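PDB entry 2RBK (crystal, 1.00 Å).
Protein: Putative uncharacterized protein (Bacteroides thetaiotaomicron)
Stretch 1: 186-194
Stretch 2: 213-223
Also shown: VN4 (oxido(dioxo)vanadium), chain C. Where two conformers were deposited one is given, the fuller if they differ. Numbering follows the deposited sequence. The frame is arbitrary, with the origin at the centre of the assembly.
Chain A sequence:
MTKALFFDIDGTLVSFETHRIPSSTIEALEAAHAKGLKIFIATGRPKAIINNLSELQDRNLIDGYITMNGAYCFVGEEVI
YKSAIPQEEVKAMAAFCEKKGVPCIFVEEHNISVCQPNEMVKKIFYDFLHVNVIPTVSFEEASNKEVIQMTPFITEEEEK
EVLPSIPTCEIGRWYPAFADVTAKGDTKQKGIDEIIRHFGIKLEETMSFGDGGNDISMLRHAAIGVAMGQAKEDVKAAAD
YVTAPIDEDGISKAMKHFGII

Stretch 1 (186-194) DTKQKGIDE
Stretch 2 213-223: GNDISMLRHAA

Two helical segments carry this contact; the first, 188-194, continues later in the chain. It is preceded by Asp 186 and Thr 187 in extended conformation (Thr 187 phi/psi -129/174), and 216-221 form the second helix, which Ala 222 ends by turning to -60/156. The axes come within 8.2 Å at 47° between their N-to-C directions, so the helices point in broadly the same direction but cross obliquely. Register is set by Gln 189 and Met 218, whose CA atoms lie 4.6 Å apart, a close backbone approach. Together the stretches bury 536 Å². The first helix presents Lys 188, Gln 189 and Ile 192 toward its partner, with Asp 193 beside them; the second answers with Ser 217, Met 218 and His 221. Lys 190 points away and instead closes a salt bridge one turn on along its own helix, Lys 190 NZ to Glu 194 OE2 at 2.7 Å.

A salt bridge closes one end of the contact and a hydrogen bond to a carboxylate the other. Lys 188, fully extended beyond chi1 (m, t, t, t), reaches past Asn 214 to Asp 215, just ahead of residues 216-221, where Lys 188 NZ makes a 2.7 Å salt bridge to OD1 of Asp 215 (chi1 m). The aspartate's CA-to-CB bond points away, but its carboxylate comes back toward the lysine. Lys 188 NZ also donates to VN4 O3 at 3.1 Å, and Asn 214 (chi1 p) donates through ND2 to VN4 O3 at 2.9 Å, so both stretches donate to the same VN4 oxygen. At the far end, His 221 (chi1 t, chi2 61°) donates from NE2 to Asp 193 OD1 at 2.7 Å with a nearly straight 171° angle. The carboxylate oxygen lies at the ring edge near its plane, as the NE2 proton requires; Asp 193 is m at chi1.

Hydroxyls and water serve the polar start of the first helix. Thr 187 (chi1 p) is its N-cap: Thr 187 OG1 accepts a weak bond from Gln 189 N, 3.3 Å at 133°. Thr 187 OG1 also hydrogen-bonds Ser 217 OG (chi1 p) at 3.0 Å, tying the cap to the neighbouring helix. Water 1 links backbone to backbone, accepting from Lys 188 N at 3.1 Å and donating to Asn 214 O at 2.9 Å. Water 2 donates to Gln 189 OE1 at 2.6 Å and to Ser 217 O at 2.8 Å.

Apolar packing fills the middle. Ile 192 (m, t) sends CD1 to within 3.7 Å of Met 218 CB and 4.3 Å of Ala 222 CB. Met 218 (p, t, t) lays its SD 3.9 Å from Lys 188 CB, covering the aliphatic base of a side chain whose tip is charged. Gln 189 (t, t, chi3 3°) spreads over one face of the His 221 ring, with Gln 189 CG 3.6 Å from the ring centroid and 17° off the normal, a CH-pi contact. Gln 189 NE2 lies 3.4 Å from His 221 ND1, but the angle is too poor for a hydrogen bond. The imidazole thus uses its face for packing and its edge for a hydrogen bond.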

ATOM      1  N   ASP A 186     -10.545  -2.824  -6.167  1.00 10.12           N
ATOM      2  CA  ASP A 186      -9.196  -3.166  -5.747  1.00  9.87           C
ATOM      3  C   ASP A 186      -8.678  -2.192  -4.729  1.00  9.59           C
ATOM      4  O   ASP A 186      -8.153  -1.133  -5.043  1.00 11.81           O
ATOM      5  CB  ASP A 186      -8.294  -3.258  -6.969  1.00 10.03           C
ATOM      6  CG  ASP A 186      -8.765  -4.426  -7.847  1.00 11.19           C
ATOM      7  OD1 ASP A 186      -9.261  -5.432  -7.304  1.00 12.46           O
ATOM      8  OD2 ASP A 186      -8.694  -4.243  -9.073  1.00 12.60           O
ATOM      9  N   THR A 187      -8.867  -2.554  -3.462  1.00 10.99           N
ATOM     10  CA  THR A 187      -8.324  -1.897  -2.294  1.00 10.48           C
ATOM     11  C   THR A 187      -7.652  -2.937  -1.414  1.00 10.03           C
ATOM     12  O   THR A 187      -7.771  -4.148  -1.688  1.00 10.10           O
ATOM     13  CB  THR A 187      -9.369  -1.134  -1.423  1.00 16.98           C
ATOM     14  OG1 THR A 187     -10.125  -2.068  -0.730  1.00 23.05           O
ATOM     15  CG2 THR A 187     -10.284  -0.289  -2.308  1.00 20.64           C
ATOM     16  N   LYS A 188      -6.998  -2.513  -0.359  1.00  9.83           N
ATOM     17  CA  LYS A 188      -6.354  -3.527   0.490  1.00  9.67           C
ATOM     18  C   LYS A 188      -7.335  -4.532   1.070  1.00  9.23           C
ATOM     19  O   LYS A 188      -6.923  -5.652   1.403  1.00 11.27           O
ATOM     20  CB  LYS A 188      -5.519  -2.841   1.552  1.00  9.53           C
ATOM     21  CG  LYS A 188      -4.324  -2.083   1.026  1.00 10.39           C
ATOM     22  CD  LYS A 188      -3.583  -1.353   2.085  1.00  9.66           C
ATOM     23  CE  LYS A 188      -2.500  -0.442   1.490  1.00 11.04           C
ATOM     24  NZ  LYS A 188      -1.586   0.127   2.523  1.00 10.31           N
ATOM     25  N   GLN A 189      -8.585  -4.151   1.248  1.00  9.47           N
ATOM     26  CA  GLN A 189      -9.620  -5.108   1.693  1.00 10.18           C
ATOM     27  C   GLN A 189      -9.732  -6.293   0.765  1.00  9.45           C
ATOM     28  O   GLN A 189      -9.883  -7.451   1.197  1.00  9.28           O
ATOM     29  CB  GLN A 189     -10.991  -4.414   1.825  1.00 13.79           C
ATOM     30  CG  GLN A 189     -12.257  -5.173   1.704  1.00 14.68           C
ATOM     31  CD  GLN A 189     -13.491  -4.388   2.023  1.00 15.49           C
ATOM     32  OE1 GLN A 189     -13.402  -3.185   2.303  1.00 18.63           O
ATOM     33  NE2 GLN A 189     -14.667  -5.038   2.060  1.00 22.52           N
ATOM     34  N   LYS A 190      -9.734  -6.039  -0.568  1.00  9.78           N
ATOM     35  CA  LYS A 190      -9.720  -7.123  -1.568  1.00  9.53           C
ATOM     36  C   LYS A 190      -8.512  -7.987  -1.376  1.00  9.05           C
ATOM     37  O   LYS A 190      -8.566  -9.221  -1.477  1.00  9.11           O
ATOM     38  CB  LYS A 190      -9.722  -6.509  -2.985  1.00 10.75           C
ATOM     39  CG  LYS A 190      -9.487  -7.478  -4.143  1.00 10.54           C
ATOM     40  CD  LYS A 190     -10.509  -8.531  -4.265  1.00 10.61           C
ATOM     41  CE  LYS A 190     -10.450  -9.188  -5.666  1.00 10.33           C
ATOM     42  NZ  LYS A 190     -11.400 -10.334  -5.805  1.00 11.08           N
ATOM     43  N   GLY A 191      -7.348  -7.359  -1.118  1.00  9.06           N
ATOM     44  CA  GLY A 191      -6.141  -8.117  -0.885  1.00  9.26           C
ATOM     45  C   GLY A 191      -6.281  -9.076   0.304  1.00  8.77           C
ATOM     46  O   GLY A 191      -5.871 -10.230   0.204  1.00  8.86           O
ATOM     47  N   ILE A 192      -6.862  -8.589   1.402  1.00  8.01           N
ATOM     48  CA  ILE A 192      -7.081  -9.474   2.531  1.00  8.16           C
ATOM     49  C   ILE A 192      -7.907 -10.661   2.132  1.00  8.14           C
ATOM     50  O   ILE A 192      -7.604 -11.802   2.434  1.00  8.65           O
ATOM     51  CB  ILE A 192      -7.739  -8.718   3.727  1.00  8.39           C
ATOM     52  CG1 ILE A 192      -6.700  -7.785   4.354  1.00  9.24           C
ATOM     53  CG2 ILE A 192      -8.315  -9.708   4.715  1.00  9.38           C
ATOM     54  CD1 ILE A 192      -7.193  -6.983   5.554  1.00 11.07           C
ATOM     55  N   ASP A 193      -9.003 -10.402   1.399  1.00  8.28           N
ATOM     56  CA  ASP A 193      -9.896 -11.488   0.999  1.00  9.28           C
ATOM     57  C   ASP A 193      -9.155 -12.528   0.172  1.00  8.94           C
ATOM     58  O   ASP A 193      -9.361 -13.718   0.342  1.00  9.69           O
ATOM     59  CB  ASP A 193     -11.065 -10.928   0.206  1.00  9.87           C
ATOM     60  CG  ASP A 193     -12.054 -10.147   1.034  1.00 13.48           C
ATOM     61  OD1 ASP A 193     -12.010 -10.299   2.293  1.00 13.83           O
ATOM     62  OD2 ASP A 193     -12.851  -9.420   0.394  1.00 18.63           O
ATOM     63  N   GLU A 194      -8.298 -12.079  -0.740  1.00  8.49           N
ATOM     64  CA  GLU A 194      -7.557 -13.018  -1.605  1.00  8.46           C
ATOM     65  C   GLU A 194      -6.553 -13.823  -0.811  1.00  8.28           C
ATOM     66  O   GLU A 194      -6.439 -15.031  -0.982  1.00  9.24           O
ATOM     67  CB  GLU A 194      -6.921 -12.244  -2.759  1.00  8.89           C
ATOM     68  CG  GLU A 194      -7.956 -11.648  -3.712  1.00  9.15           C
ATOM     69  CD  GLU A 194      -8.775 -12.690  -4.426  1.00  9.50           C
ATOM     70  OE1 GLU A 194      -8.245 -13.800  -4.670  1.00 10.57           O
ATOM     71  OE2 GLU A 194      -9.956 -12.406  -4.748  1.00 10.44           O
ATOM     72  N   GLY A 213      -4.950   6.944   4.716  1.00 12.01           N
ATOM     73  CA  GLY A 213      -6.271   6.826   4.162  1.00 12.46           C
ATOM     74  C   GLY A 213      -6.474   5.567   3.325  1.00 11.31           C
ATOM     75  O   GLY A 213      -7.603   5.040   3.362  1.00 12.90           O
ATOM     76  N   ASN A 214      -5.461   5.078   2.648  1.00 11.14           N
ATOM     77  CA  ASN A 214      -5.607   3.877   1.848  1.00 12.05           C
ATOM     78  C   ASN A 214      -5.620   2.585   2.684  1.00 10.40           C
ATOM     79  O   ASN A 214      -5.727   1.511   2.120  1.00 11.61           O
ATOM     80  CB  ASN A 214      -4.549   3.766   0.748  1.00 13.49           C
ATOM     81  CG  ASN A 214      -3.126   3.485   1.232  1.00 12.93           C
ATOM     82  OD1 ASN A 214      -2.818   3.914   2.357  1.00 14.73           O
ATOM     83  ND2 ASN A 214      -2.260   2.883   0.418  1.00 12.98           N
ATOM     84  N   ASP A 215      -5.538   2.737   4.033  1.00  9.64           N
ATOM     85  CA  ASP A 215      -5.679   1.645   4.938  1.00  9.45           C
ATOM     86  C   ASP A 215      -7.075   1.560   5.536  1.00  9.14           C
ATOM     87  O   ASP A 215      -7.375   0.576   6.216  1.00  9.42           O
ATOM     88  CB  ASP A 215      -4.669   1.774   6.095  1.00  9.57           C
ATOM     89  CG  ASP A 215      -3.243   1.786   5.604  1.00  9.51           C
ATOM     90  OD1 ASP A 215      -2.961   0.902   4.720  1.00 11.76           O
ATOM     91  OD2 ASP A 215      -2.437   2.588   6.101  1.00 10.05           O
ATOM     92  N   ILE A 216      -7.897   2.582   5.360  1.00  9.62           N
ATOM     93  CA  ILE A 216      -9.185   2.604   6.055  1.00  9.42           C
ATOM     94  C   ILE A 216     -10.023   1.384   5.719  1.00  9.26           C
ATOM     95  O   ILE A 216     -10.626   0.792   6.617  1.00  9.89           O
ATOM     96  CB  ILE A 216      -9.902   3.953   5.762  1.00 10.88           C
ATOM     97  CG1 ILE A 216      -9.225   5.054   6.560  1.00 12.38           C
ATOM     98  CG2 ILE A 216     -11.390   3.875   6.026  1.00 12.40           C
ATOM     99  CD1 ILE A 216      -9.698   6.480   6.210  1.00 14.26           C
ATOM    100  N   SER A 217     -10.082   0.993   4.432  1.00  9.87           N
ATOM    101  CA  SER A 217     -10.952  -0.152   4.123  1.00 10.14           C
ATOM    102  C   SER A 217     -10.433  -1.403   4.811  1.00  9.28           C
ATOM    103  O   SER A 217     -11.263  -2.205   5.302  1.00  9.99           O
ATOM    104  CB  SER A 217     -11.166  -0.348   2.657  1.00 11.54           C
ATOM    105  OG  SER A 217      -9.985  -0.677   1.978  1.00 12.43           O
ATOM    106  N   MET A 218      -9.136  -1.638   4.886  1.00  8.96           N
ATOM    107  CA  MET A 218      -8.659  -2.843   5.589  1.00  9.12           C
ATOM    108  C   MET A 218      -8.737  -2.728   7.104  1.00  8.39           C
ATOM    109  O   MET A 218      -8.847  -3.781   7.761  1.00  8.90           O
ATOM    110  CB  MET A 218      -7.261  -3.294   5.145  1.00  9.67           C
ATOM    111  CG  MET A 218      -6.084  -2.472   5.599  1.00  9.77           C
ATOM    112  SD  MET A 218      -4.570  -3.406   5.320  1.00  9.65           S
ATOM    113  CE  MET A 218      -3.360  -2.280   6.024  1.00 11.08           C
ATOM    114  N   LEU A 219      -8.669  -1.534   7.668  1.00  8.50           N
ATOM    115  CA  LEU A 219      -8.857  -1.323   9.109  1.00  8.89           C
ATOM    116  C   LEU A 219     -10.302  -1.692   9.495  1.00  8.76           C
ATOM    117  O   LEU A 219     -10.521  -2.262  10.555  1.00  9.67           O
ATOM    118  CB  LEU A 219      -8.520   0.095   9.502  1.00  9.37           C
ATOM    119  CG  LEU A 219      -7.029   0.420   9.451  1.00  9.93           C
ATOM    120  CD1 LEU A 219      -6.737   1.909   9.576  1.00 11.69           C
ATOM    121  CD2 LEU A 219      -6.251  -0.312  10.513  1.00 11.18           C
ATOM    122  N   ARG A 220     -11.260  -1.321   8.647  1.00  9.34           N
ATOM    123  CA  ARG A 220     -12.657  -1.636   8.898  0.54  9.96           C
ATOM    124  C   ARG A 220     -12.939  -3.108   8.631  1.00  9.64           C
ATOM    125  O   ARG A 220     -13.759  -3.723   9.308  1.00 11.31           O
ATOM    126  CB  ARG A 220     -13.553  -0.703   8.075  0.54 11.97           C
ATOM    127  CG  ARG A 220     -13.549   0.729   8.563  0.54 14.29           C
ATOM    128  CD  ARG A 220     -14.673   1.584   7.989  0.54 18.33           C
ATOM    129  NE  ARG A 220     -14.590   2.963   8.466  0.54 21.69           N
ATOM    130  CZ  ARG A 220     -14.918   3.483   9.632  0.54 21.52           C
ATOM    131  NH1 ARG A 220     -15.423   2.647  10.557  0.54 24.55           N
ATOM    132  NH2 ARG A 220     -14.768   4.776   9.902  0.54 23.47           N
ATOM    133  N   HIS A 221     -12.311  -3.700   7.602  1.00  9.69           N
ATOM    134  CA  HIS A 221     -12.647  -5.032   7.138  1.00  9.47           C
ATOM    135  C   HIS A 221     -12.051  -6.129   7.963  1.00  9.10           C
ATOM    136  O   HIS A 221     -12.709  -7.179   8.205  1.00 10.33           O
ATOM    137  CB  HIS A 221     -12.217  -5.159   5.683  1.00 10.38           C
ATOM    138  CG  HIS A 221     -12.644  -6.436   4.996  1.00 10.16           C
ATOM    139  ND1 HIS A 221     -13.974  -6.765   4.863  1.00 12.39           N
ATOM    140  CD2 HIS A 221     -11.870  -7.378   4.358  1.00 11.51           C
ATOM    141  CE1 HIS A 221     -13.987  -7.918   4.171  1.00 13.54           C
ATOM    142  NE2 HIS A 221     -12.773  -8.280   3.856  1.00 12.41           N
ATOM    143  N   ALA A 222     -10.803  -5.993   8.385  1.00  9.02           N
ATOM    144  CA  ALA A 222     -10.191  -6.980   9.253  1.00  9.20           C
ATOM    145  C   ALA A 222     -10.976  -7.096  10.555  1.00  9.19           C
ATOM    146  O   ALA A 222     -11.670  -6.169  10.975  1.00  9.92           O
ATOM    147  CB  ALA A 222      -8.747  -6.616   9.541  1.00  9.77           C
ATOM    148  N   ALA A 223     -10.878  -8.258  11.230  1.00  9.27           N
ATOM    149  CA  ALA A 223     -11.571  -8.406  12.491  1.00  8.93           C
ATOM    150  C   ALA A 223     -11.140  -7.345  13.495  1.00  8.98           C
ATOM    151  O   ALA A 223     -11.972  -6.805  14.263  1.00 10.21           O
ATOM    152  CB  ALA A 223     -11.435  -9.821  13.042  1.00  9.54           C
TER
HETATM  153  V   VN4 C 601       1.676   1.900   2.420  1.00 15.22           V
HETATM  154  O1  VN4 C 601       2.948   0.828   2.411  1.00 18.50           O
HETATM  155  O2  VN4 C 601       1.766   3.392   3.351  1.00 10.41           O
HETATM  156  O3  VN4 C 601       0.419   2.035   1.088  1.00 15.03           O
HETATM  157  O   HOH W   1      -6.091   0.455  -0.506  1.00 16.71           O
HETATM  158  O   HOH W   2     -14.012  -2.031   4.592  1.00 17.64           O
HETATM  159  O   HOH W   3       2.820   2.678   0.808  1.00 19.13           O